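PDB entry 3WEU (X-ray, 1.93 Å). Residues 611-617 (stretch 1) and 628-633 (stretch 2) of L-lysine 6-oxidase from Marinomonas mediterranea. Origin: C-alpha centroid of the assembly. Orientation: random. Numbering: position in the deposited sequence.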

# COMPACT_ATOMS: atom_id res chain seq x y z
N ASN A 611 -8.11 0.94 -27.02
CA ASN A 611 -6.98 1.52 -26.30
C ASN A 611 -5.69 0.69 -26.45
O ASN A 611 -5.61 -0.56 -26.19
N TYR A 612 -4.65 1.39 -26.86
CA TYR A 612 -3.36 0.76 -27.12
C TYR A 612 -2.79 -0.02 -25.90
O TYR A 612 -2.14 -1.05 -26.04
N ALA A 613 -2.92 0.58 -24.72
CA ALA A 613 -2.35 -0.01 -23.51
C ALA A 613 -3.34 -0.84 -22.72
O ALA A 613 -3.08 -1.07 -21.56
N ARG A 614 -4.41 -1.31 -23.31
CA ARG A 614 -5.47 -1.98 -22.56
C ARG A 614 -4.81 -3.17 -21.85
O ARG A 614 -4.06 -3.94 -22.43
N GLY A 615 -5.15 -3.34 -20.58
CA GLY A 615 -4.63 -4.41 -19.79
C GLY A 615 -3.45 -4.05 -18.91
O GLY A 615 -3.17 -4.74 -17.93
N ILE A 616 -2.74 -3.00 -19.27
CA ILE A 616 -1.66 -2.45 -18.45
C ILE A 616 -2.32 -1.41 -17.60
O ILE A 616 -2.46 -0.26 -17.99
N ASN A 617 -2.82 -1.84 -16.46
CA ASN A 617 -3.75 -1.03 -15.66
C ASN A 617 -3.04 -0.19 -14.56
O ASN A 617 -3.70 0.60 -13.89
N ALA A 628 5.11 -6.30 -23.96
CA ALA A 628 3.98 -7.03 -24.46
C ALA A 628 3.19 -6.21 -25.49
O ALA A 628 2.36 -6.76 -26.22
N LEU A 629 3.45 -4.92 -25.55
CA LEU A 629 2.61 -4.00 -26.38
C LEU A 629 2.89 -4.13 -27.85
O LEU A 629 3.92 -4.66 -28.27
N ALA A 630 1.92 -3.69 -28.64
CA ALA A 630 1.97 -3.85 -30.07
C ALA A 630 2.90 -2.84 -30.73
O ALA A 630 3.14 -1.74 -30.21
N PHE A 631 3.32 -3.19 -31.93
CA PHE A 631 3.92 -2.23 -32.83
C PHE A 631 2.88 -1.86 -33.85
O PHE A 631 2.28 -2.75 -34.53
N ILE A 632 2.67 -0.58 -33.98
CA ILE A 632 1.69 -0.03 -34.94
C ILE A 632 2.40 0.12 -36.27
O ILE A 632 3.39 0.82 -36.36
N ARG A 633 1.89 -0.55 -37.31
CA ARG A 633 2.55 -0.57 -38.57
C ARG A 633 1.62 -0.66 -39.79
O ARG A 633 0.46 -1.11 -39.67

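What does the start of stretch 2 offer to stretch 1? Ala-628 stays out of contact, and the packing begins with Leu-629, whose CA-to-CB bond points toward the other stretch. With chi1 m and chi2 t, its CD2 lies 4.0 Å from CA of Ala-613 and 4.2 Å from CG1 of Ile-616. Ile-616 points toward stretch 2 in turn, with both chi angles m, so two branched side chains meet. On the Tyr-612 side, CB of Leu-629 sits 3.8 Å from CZ and 3.3 Å from OH of Tyr-612.

How is Ala-630 held, given so small a side chain? Mostly through its backbone. The Tyr-612 side chain, chi1 t, leaves its own backbone sideways, but its end comes nearer, and OH donates a hydrogen bond to O of Ala-630 at 2.7 Å. That oxygen lies at the ring edge, near its plane, where the hydroxyl can reach it. One water adds a second polar link: it donates to O of Tyr-612 at 2.8 Å and accepts from N of Ala-630 at 3.0 Å. The backbones, 7.6 Å apart between CA of Tyr-612 and CA of Ala-630, are thus bridged rather than paired directly. CB of Ala-630 also packs 4.2 Å from CE1 of Tyr-612.

What changes once the strand begins? Phe-631 points away and makes no contact, while Ile-632 points back toward stretch 1. Both its chi angles are m, placing CD1 3.9 Å from CE1 of Tyr-612. Arg-633 is out of reach.

What shapes the stretch 1 side of this contact? Two successive turns do. The first, type I, runs from Asn-611 to Arg-614, where NH1 of Arg-614 donates to O of Asn-611 at 2.8 Å. The second, type II, leads from Ala-613 to Ile-616, closed by a 3.0 Å hydrogen bond from N of Ile-616 to O of Ala-613.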

# COMPACT_ATOMS: atom_id res chain seq x y z
CB ASN A 611 -7.30 1.72 -24.82
CG ASN A 611 -6.11 2.31 -24.05
OD1 ASN A 611 -5.36 1.62 -23.36
ND2 ASN A 611 -5.95 3.60 -24.17
CB TYR A 612 -2.34 1.84 -27.52
CG TYR A 612 -0.91 1.37 -27.67
CD1 TYR A 612 -0.51 0.63 -28.79
CD2 TYR A 612 0.04 1.63 -26.70
CE1 TYR A 612 0.78 0.20 -28.95
CE2 TYR A 612 1.32 1.22 -26.86
CZ TYR A 612 1.68 0.47 -27.98
OH TYR A 612 2.93 0.01 -28.12
CB ALA A 613 -1.81 1.10 -22.63
CB ARG A 614 -6.57 -2.38 -23.46
CG ARG A 614 -6.19 -3.37 -24.58
CD ARG A 614 -7.17 -3.40 -25.72
NE ARG A 614 -6.72 -4.33 -26.73
CZ ARG A 614 -5.73 -4.10 -27.59
NH1 ARG A 614 -5.04 -2.95 -27.58
NH2 ARG A 614 -5.40 -5.07 -28.48
CB ILE A 616 -0.58 -1.76 -19.24
CG1 ILE A 616 -0.06 -2.63 -20.34
CG2 ILE A 616 0.62 -1.38 -18.33
CD1 ILE A 616 0.83 -3.71 -19.91
CB ASN A 617 -4.81 -1.91 -15.04
CG ASN A 617 -5.83 -2.38 -16.09
OD1 ASN A 617 -6.46 -1.54 -16.74
ND2 ASN A 617 -6.01 -3.69 -16.23
CB ALA A 628 3.05 -7.39 -23.34
CB LEU A 629 2.74 -2.54 -25.96
CG LEU A 629 2.27 -2.33 -24.52
CD1 LEU A 629 2.76 -1.03 -23.89
CD2 LEU A 629 0.77 -2.37 -24.40
CB ALA A 630 0.59 -3.63 -30.64
CB PHE A 631 5.11 -2.85 -33.55
CG PHE A 631 6.32 -2.96 -32.69
CD1 PHE A 631 6.40 -3.94 -31.71
CD2 PHE A 631 7.30 -1.97 -32.73
CE1 PHE A 631 7.48 -3.98 -30.83
CE2 PHE A 631 8.41 -2.02 -31.87
CZ PHE A 631 8.49 -3.04 -30.92
CB ILE A 632 1.11 1.32 -34.48
CG1 ILE A 632 0.68 1.26 -33.03
CG2 ILE A 632 -0.04 1.77 -35.38
CD1 ILE A 632 -0.29 0.13 -32.65
CB ARG A 633 3.56 -1.68 -38.52
CG ARG A 633 3.47 -2.78 -39.50
CD ARG A 633 4.56 -3.80 -39.30
NE ARG A 633 5.55 -3.71 -40.31
CZ ARG A 633 6.60 -4.53 -40.37
NH1 ARG A 633 6.80 -5.46 -39.43
NH2 ARG A 633 7.43 -4.45 -41.36
O HOH W 1 -0.82 -2.72 -27.88